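Decapping nuclease RAI1 (Candida albicans, PDB 5BUD) removes NAD caps, and also m7G caps and 5' diphosphate groups, from RNA 5' ends with divalent metal ions, and stabilises and stimulates the exoribonuclease RAT1. Local coordinates at residues Y46-Q60 against I281-V294. Numbering follows the deposited sequence.
Sequences YYLPDSTIDTGIDLQ and IYGFRDNNLILKNV. With nucleotides of chain C.
Ile-281 sets its CD1 methyl over the centre of the Tyr-46 ring, a CH-pi contact 3.6 Å from CD1 to the centroid and 11° off the ring normal. A chi1 of -174°, CG anti to the backbone N, sends the Tyr-46 ring to that methyl. Further along the strand, Arg-285 offers Leu-59 CD1 only the base of its side chain. The chain bends at chi2, and its guanidinium turns to the RNA. Arg-285 NH2 gives an in-plane bond of 2.7 Å to OP2 of U4 of chain C. The type I turn from Asp-286 to Leu-289 follows. Asn-288 O accepts a weak bond from Gln-60 NE2, while Gln-60 OE1 is held by Arg-166. Leu-289 CD1 lies against the same amide. Leu-289 O receives Leu-59 N at 2.9 Å. Ile-290 CD1 rests on the Asp-58 carboxylate, whose OD1 accepts Gln-60 N in an Asx turn. Leu-291 N then reaches Ile-57 O, also at 2.9 Å. Together these two backbone bonds form a single beta bridge between Asp-58 and Ile-290. Leu-291 CD2 meets Leu-48 CD2 tip to tip. One water donates to Ile-53 O and Leu-291 O and accepts from Ile-57 N, joining the two segments. A classic beta bulge sets Lys-292 and Asn-293 opposite the single residue Phe-284. Val-294 CG2 takes Ile-53 CD1 at 3.6 Å, the side chains crossing at about a right angle, and its CG1 touches Tyr-46 OH. Helix 50-54 runs roughly antiparallel to strand 291-294, at 156°. Strand 279-285 pairs antiparallel with 291-298 and parallel with 243-250, which carries the metal ligands Glu-245 and Leu-246. Helix 158-178 touches Tyr-46, Leu-59, Arg-285 and Leu-289.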
loop_
_atom_site.group_PDB
_atom_site.type_symbol
_atom_site.label_atom_id
_atom_site.label_comp_id
_atom_site.label_asym_id
_atom_site.label_seq_id
_atom_site.Cartn_x
_atom_site.Cartn_y
_atom_site.Cartn_z
ATOM N N TYR A 46 -6.892 -13.220 11.386
ATOM C CA TYR A 46 -6.608 -12.515 12.621
ATOM C C TYR A 46 -7.005 -13.389 13.808
ATOM O O TYR A 46 -8.102 -13.923 13.825
ATOM C CB TYR A 46 -7.409 -11.184 12.694
ATOM C CG TYR A 46 -7.025 -10.372 13.885
ATOM C CD1 TYR A 46 -5.811 -9.721 13.925
ATOM C CD2 TYR A 46 -7.833 -10.321 15.019
ATOM C CE1 TYR A 46 -5.419 -8.991 15.043
ATOM C CE2 TYR A 46 -7.439 -9.600 16.150
ATOM C CZ TYR A 46 -6.241 -8.918 16.136
ATOM O OH TYR A 46 -5.801 -8.202 17.238
ATOM N N TYR A 47 -6.116 -13.533 14.772
ATOM C CA TYR A 47 -6.423 -14.240 16.019
ATOM C C TYR A 47 -5.491 -13.811 17.152
ATOM O O TYR A 47 -4.313 -14.199 17.190
ATOM C CB TYR A 47 -6.357 -15.770 15.824
ATOM C CG TYR A 47 -6.870 -16.531 17.032
ATOM C CD1 TYR A 47 -6.000 -17.169 17.901
ATOM C CD2 TYR A 47 -8.228 -16.559 17.323
ATOM C CE1 TYR A 47 -6.469 -17.862 19.009
ATOM C CE2 TYR A 47 -8.706 -17.229 18.435
ATOM C CZ TYR A 47 -7.820 -17.875 19.274
ATOM O OH TYR A 47 -8.291 -18.534 20.394
ATOM N N LEU A 48 -6.014 -12.983 18.066
ATOM C CA LEU A 48 -5.223 -12.467 19.182
ATOM C C LEU A 48 -6.130 -12.178 20.403
ATOM O O LEU A 48 -6.655 -11.070 20.543
ATOM C CB LEU A 48 -4.482 -11.198 18.764
ATOM C CG LEU A 48 -3.473 -10.683 19.774
ATOM C CD1 LEU A 48 -2.505 -11.791 20.157
ATOM C CD2 LEU A 48 -2.736 -9.474 19.212
ATOM N N PRO A 49 -6.382 -13.205 21.227
ATOM C CA PRO A 49 -7.234 -13.061 22.422
ATOM C C PRO A 49 -6.603 -12.162 23.491
ATOM O O PRO A 49 -5.386 -12.159 23.668
ATOM C CB PRO A 49 -7.338 -14.496 22.966
ATOM C CG PRO A 49 -6.867 -15.398 21.854
ATOM C CD PRO A 49 -5.889 -14.584 21.056
ATOM N N ASP A 50 -7.440 -11.450 24.228
ATOM C CA ASP A 50 -6.975 -10.619 25.347
ATOM C C ASP A 50 -6.075 -11.352 26.309
ATOM O O ASP A 50 -5.101 -10.790 26.786
ATOM C CB ASP A 50 -8.159 -10.068 26.105
ATOM C CG ASP A 50 -8.869 -9.003 25.338
ATOM O OD1 ASP A 50 -8.331 -8.561 24.301
ATOM O OD2 ASP A 50 -9.964 -8.615 25.767
ATOM N N SER A 51 -6.399 -12.612 26.580
ATOM C CA SER A 51 -5.630 -13.395 27.523
ATOM C C SER A 51 -4.182 -13.464 27.082
ATOM O O SER A 51 -3.266 -13.349 27.908
ATOM C CB SER A 51 -6.229 -14.809 27.693
ATOM O OG SER A 51 -6.261 -15.545 26.479
ATOM N N THR A 52 -3.971 -13.633 25.775
ATOM C CA THR A 52 -2.626 -13.614 25.214
ATOM C C THR A 52 -2.007 -12.227 25.351
ATOM O O THR A 52 -0.840 -12.090 25.720
ATOM C CB THR A 52 -2.636 -14.017 23.726
ATOM O OG1 THR A 52 -3.613 -15.038 23.519
ATOM C CG2 THR A 52 -1.285 -14.530 23.305
ATOM N N ILE A 53 -2.788 -11.194 25.060
ATOM C CA ILE A 53 -2.297 -9.821 25.177
ATOM C C ILE A 53 -1.861 -9.539 26.619
ATOM O O ILE A 53 -0.876 -8.837 26.858
ATOM C CB ILE A 53 -3.353 -8.795 24.697
ATOM C CG1 ILE A 53 -3.505 -8.897 23.179
ATOM C CG2 ILE A 53 -2.931 -7.362 25.044
ATOM C CD1 ILE A 53 -4.806 -8.364 22.635
ATOM N N ASP A 54 -2.586 -10.113 27.573
ATOM C CA ASP A 54 -2.287 -9.913 28.984
ATOM C C ASP A 54 -0.945 -10.460 29.408
ATOM O O ASP A 54 -0.371 -9.952 30.357
ATOM C CB ASP A 54 -3.409 -10.482 29.861
ATOM C CG ASP A 54 -4.613 -9.556 29.918
ATOM O OD1 ASP A 54 -4.554 -8.479 29.285
ATOM O OD2 ASP A 54 -5.609 -9.889 30.591
ATOM N N THR A 55 -0.420 -11.454 28.688
ATOM C CA THR A 55 0.895 -12.014 29.010
ATOM C C THR A 55 2.065 -11.044 28.788
ATOM O O THR A 55 3.158 -11.267 29.307
ATOM C CB THR A 55 1.191 -13.300 28.216
ATOM O OG1 THR A 55 1.166 -13.019 26.812
ATOM C CG2 THR A 55 0.185 -14.404 28.547
ATOM N N GLY A 56 1.859 -9.980 28.022
ATOM C CA GLY A 56 2.921 -9.001 27.786
ATOM C C GLY A 56 3.915 -9.447 26.718
ATOM O O GLY A 56 5.113 -9.559 26.978
ATOM N N ILE A 57 3.420 -9.636 25.498
ATOM C CA ILE A 57 4.223 -10.178 24.398
ATOM C C ILE A 57 5.394 -9.258 24.051
ATOM O O ILE A 57 5.218 -8.054 23.933
ATOM C CB ILE A 57 3.339 -10.438 23.169
ATOM C CG1 ILE A 57 2.345 -11.559 23.482
ATOM C CG2 ILE A 57 4.197 -10.839 21.982
ATOM C CD1 ILE A 57 1.103 -11.554 22.611
ATOM N N ASP A 58 6.600 -9.810 23.935
ATOM C CA ASP A 58 7.744 -9.000 23.556
ATOM C C ASP A 58 7.861 -8.976 22.040
ATOM O O ASP A 58 8.161 -10.004 21.418
ATOM C CB ASP A 58 9.067 -9.493 24.163
ATOM C CG ASP A 58 10.157 -8.428 24.078
ATOM O OD1 ASP A 58 10.136 -7.653 23.113
ATOM O OD2 ASP A 58 11.016 -8.323 24.981
ATOM N N LEU A 59 7.652 -7.805 21.453
ATOM C CA LEU A 59 7.597 -7.701 19.989
ATOM C C LEU A 59 8.995 -7.613 19.367
ATOM O O LEU A 59 9.106 -7.577 18.164
ATOM C CB LEU A 59 6.719 -6.510 19.554
ATOM C CG LEU A 59 5.237 -6.675 19.854
ATOM C CD1 LEU A 59 4.441 -5.417 19.512
ATOM C CD2 LEU A 59 4.621 -7.874 19.147
ATOM N N GLN A 60 10.050 -7.520 20.174
ATOM C CA GLN A 60 11.414 -7.712 19.648
ATOM C C GLN A 60 11.921 -9.139 19.822
ATOM O O GLN A 60 13.034 -9.455 19.398
ATOM C CB GLN A 60 12.406 -6.693 20.207
ATOM C CG GLN A 60 12.586 -6.700 21.711
ATOM C CD GLN A 60 13.529 -5.613 22.163
ATOM O OE1 GLN A 60 14.609 -5.455 21.622
ATOM N NE2 GLN A 60 13.107 -4.835 23.152
ATOM N N ILE A 281 -6.287 -2.516 12.648
ATOM C CA ILE A 281 -6.025 -2.926 14.031
ATOM C C ILE A 281 -4.640 -2.407 14.393
ATOM O O ILE A 281 -3.653 -2.712 13.718
ATOM C CB ILE A 281 -6.118 -4.456 14.196
ATOM C CG1 ILE A 281 -7.544 -4.896 13.890
ATOM C CG2 ILE A 281 -5.687 -4.908 15.577
ATOM C CD1 ILE A 281 -7.866 -6.347 14.111
ATOM N N TYR A 282 -4.578 -1.621 15.450
ATOM C CA TYR A 282 -3.325 -1.133 15.998
ATOM C C TYR A 282 -2.896 -1.939 17.207
ATOM O O TYR A 282 -3.672 -2.164 18.149
ATOM C CB TYR A 282 -3.428 0.360 16.375
ATOM C CG TYR A 282 -3.099 1.277 15.237
ATOM C CD1 TYR A 282 -4.038 1.557 14.270
ATOM C CD2 TYR A 282 -1.836 1.880 15.128
ATOM C CE1 TYR A 282 -3.754 2.409 13.231
ATOM C CE2 TYR A 282 -1.543 2.702 14.060
ATOM C CZ TYR A 282 -2.519 2.949 13.119
ATOM O OH TYR A 282 -2.297 3.772 12.059
ATOM N N GLY A 283 -1.663 -2.416 17.157
ATOM C CA GLY A 283 -1.000 -2.939 18.351
ATOM C C GLY A 283 -0.184 -1.813 18.969
ATOM O O GLY A 283 0.771 -1.349 18.351
ATOM N N PHE A 284 -0.605 -1.350 20.152
ATOM C CA PHE A 284 0.109 -0.316 20.905
ATOM C C PHE A 284 1.142 -0.952 21.834
ATOM O O PHE A 284 0.814 -1.836 22.628
ATOM C CB PHE A 284 -0.890 0.552 21.696
ATOM C CG PHE A 284 -1.720 1.440 20.820
ATOM C CD1 PHE A 284 -1.153 2.539 20.214
ATOM C CD2 PHE A 284 -3.036 1.136 20.547
ATOM C CE1 PHE A 284 -1.890 3.349 19.376
ATOM C CE2 PHE A 284 -3.782 1.932 19.719
ATOM C CZ PHE A 284 -3.212 3.033 19.122
ATOM N N ARG A 285 2.386 -0.499 21.732
ATOM C CA ARG A 285 3.481 -1.095 22.494
ATOM C C ARG A 285 4.222 -0.023 23.300
ATOM O O ARG A 285 4.160 1.169 22.983
ATOM C CB ARG A 285 4.431 -1.888 21.559
ATOM C CG ARG A 285 4.892 -1.154 20.300
ATOM C CD ARG A 285 6.098 -0.306 20.607
ATOM N NE ARG A 285 6.478 0.622 19.552
ATOM C CZ ARG A 285 7.224 1.709 19.754
ATOM N NH1 ARG A 285 7.640 1.999 20.966
ATOM N NH2 ARG A 285 7.546 2.517 18.751
ATOM N N ASP A 286 4.912 -0.440 24.351
ATOM C CA ASP A 286 5.625 0.514 25.216
ATOM C C ASP A 286 7.079 0.722 24.764
ATOM O O ASP A 286 7.486 0.168 23.759
ATOM C CB ASP A 286 5.519 0.085 26.691
ATOM C CG ASP A 286 6.328 -1.150 27.024
ATOM O OD1 ASP A 286 7.180 -1.587 26.224
ATOM O OD2 ASP A 286 6.099 -1.692 28.118
ATOM N N ASN A 287 7.855 1.518 25.513
ATOM C CA ASN A 287 9.258 1.770 25.173
ATOM C C ASN A 287 10.134 0.539 25.050
ATOM O O ASN A 287 11.060 0.530 24.259
ATOM C CB ASN A 287 9.900 2.715 26.180
ATOM C CG ASN A 287 9.268 4.084 26.169
ATOM O OD1 ASN A 287 8.403 4.379 25.339
ATOM N ND2 ASN A 287 9.690 4.928 27.096
ATOM N N ASN A 288 9.824 -0.504 25.809
ATOM C CA ASN A 288 10.558 -1.756 25.737
ATOM C C ASN A 288 9.975 -2.733 24.723
ATOM O O ASN A 288 10.329 -3.933 24.710
ATOM C CB ASN A 288 10.660 -2.372 27.129
ATOM C CG ASN A 288 11.344 -1.439 28.100
ATOM O OD1 ASN A 288 12.318 -0.758 27.743
ATOM N ND2 ASN A 288 10.827 -1.361 29.310
ATOM N N LEU A 289 9.095 -2.213 23.867
ATOM C CA LEU A 289 8.521 -2.975 22.763
ATOM C C LEU A 289 7.667 -4.151 23.219
ATOM O O LEU A 289 7.535 -5.144 22.522
ATOM C CB LEU A 289 9.628 -3.422 21.783
ATOM C CG LEU A 289 10.662 -2.327 21.442
ATOM C CD1 LEU A 289 11.744 -2.784 20.480
ATOM C CD2 LEU A 289 9.958 -1.116 20.875
ATOM N N ILE A 290 7.050 -4.026 24.385
ATOM C CA ILE A 290 6.087 -5.002 24.841
ATOM C C ILE A 290 4.704 -4.530 24.360
ATOM O O ILE A 290 4.354 -3.363 24.558
ATOM C CB ILE A 290 6.078 -5.091 26.388
ATOM C CG1 ILE A 290 7.493 -5.312 26.967
ATOM C CG2 ILE A 290 5.136 -6.173 26.852
ATOM C CD1 ILE A 290 8.153 -6.599 26.506
ATOM N N LEU A 291 3.904 -5.441 23.807
ATOM C CA LEU A 291 2.538 -5.130 23.385
ATOM C C LEU A 291 1.686 -4.930 24.626
ATOM O O LEU A 291 1.625 -5.812 25.477
ATOM C CB LEU A 291 1.955 -6.254 22.539
ATOM C CG LEU A 291 0.528 -6.152 22.019
ATOM C CD1 LEU A 291 0.332 -4.985 21.056
ATOM C CD2 LEU A 291 0.090 -7.437 21.357
ATOM N N LYS A 292 1.024 -3.782 24.709
ATOM C CA LYS A 292 0.241 -3.387 25.890
ATOM C C LYS A 292 -1.248 -3.510 25.640
ATOM O O LYS A 292 -1.978 -3.986 26.485
ATOM C CB LYS A 292 0.555 -1.945 26.238
ATOM C CG LYS A 292 2.032 -1.673 26.505
ATOM C CD LYS A 292 2.584 -2.530 27.639
ATOM C CE LYS A 292 1.885 -2.242 28.965
ATOM N NZ LYS A 292 2.210 -3.318 29.939
ATOM N N ASN A 293 -1.702 -3.069 24.477
ATOM C CA ASN A 293 -3.098 -3.237 24.104
ATOM C C ASN A 293 -3.312 -3.167 22.584
ATOM O O ASN A 293 -2.458 -2.671 21.835
ATOM C CB ASN A 293 -3.977 -2.196 24.822
ATOM C CG ASN A 293 -3.672 -0.783 24.388
ATOM O OD1 ASN A 293 -2.615 -0.260 24.677
ATOM N ND2 ASN A 293 -4.605 -0.156 23.695
ATOM N N VAL A 294 -4.466 -3.669 22.151
ATOM C CA VAL A 294 -4.824 -3.713 20.753
ATOM C C VAL A 294 -6.149 -3.017 20.553
ATOM O O VAL A 294 -7.056 -3.198 21.351
ATOM C CB VAL A 294 -4.914 -5.170 20.282
ATOM C CG1 VAL A 294 -5.476 -5.262 18.880
ATOM C CG2 VAL A 294 -3.540 -5.820 20.411
ATOM P P U C 4 9.396 6.226 19.256
ATOM O OP1 U C 4 10.578 6.429 20.135
ATOM O OP2 U C 4 8.703 4.926 19.231
ATOM O "O5'" U C 4 8.338 7.362 19.599
ATOM C "C5'" U C 4 8.773 8.716 19.801
ATOM C "C4'" U C 4 8.050 9.289 20.990
ATOM O "O4'" U C 4 8.032 10.737 20.905
ATOM C "C3'" U C 4 6.582 8.930 21.001
ATOM O "O3'" U C 4 6.096 9.131 22.317
ATOM C "C2'" U C 4 6.055 9.875 19.928
ATOM O "O2'" U C 4 4.650 10.019 19.860
ATOM C "C1'" U C 4 6.843 11.154 20.248
ATOM N N1 U C 4 7.222 11.945 19.066
ATOM C C2 U C 4 6.305 12.041 18.034
ATOM O O2 U C 4 5.211 11.504 18.068
ATOM N N3 U C 4 6.722 12.784 16.958
ATOM C C4 U C 4 7.931 13.429 16.807
ATOM O O4 U C 4 8.155 14.060 15.772
ATOM C C5 U C 4 8.825 13.284 17.915
ATOM C C6 U C 4 8.450 12.565 18.980
HETATM O O HOH W 1 0.964 -8.443 25.096
HETATM O O HOH W 2 -1.073 -5.927 28.729
#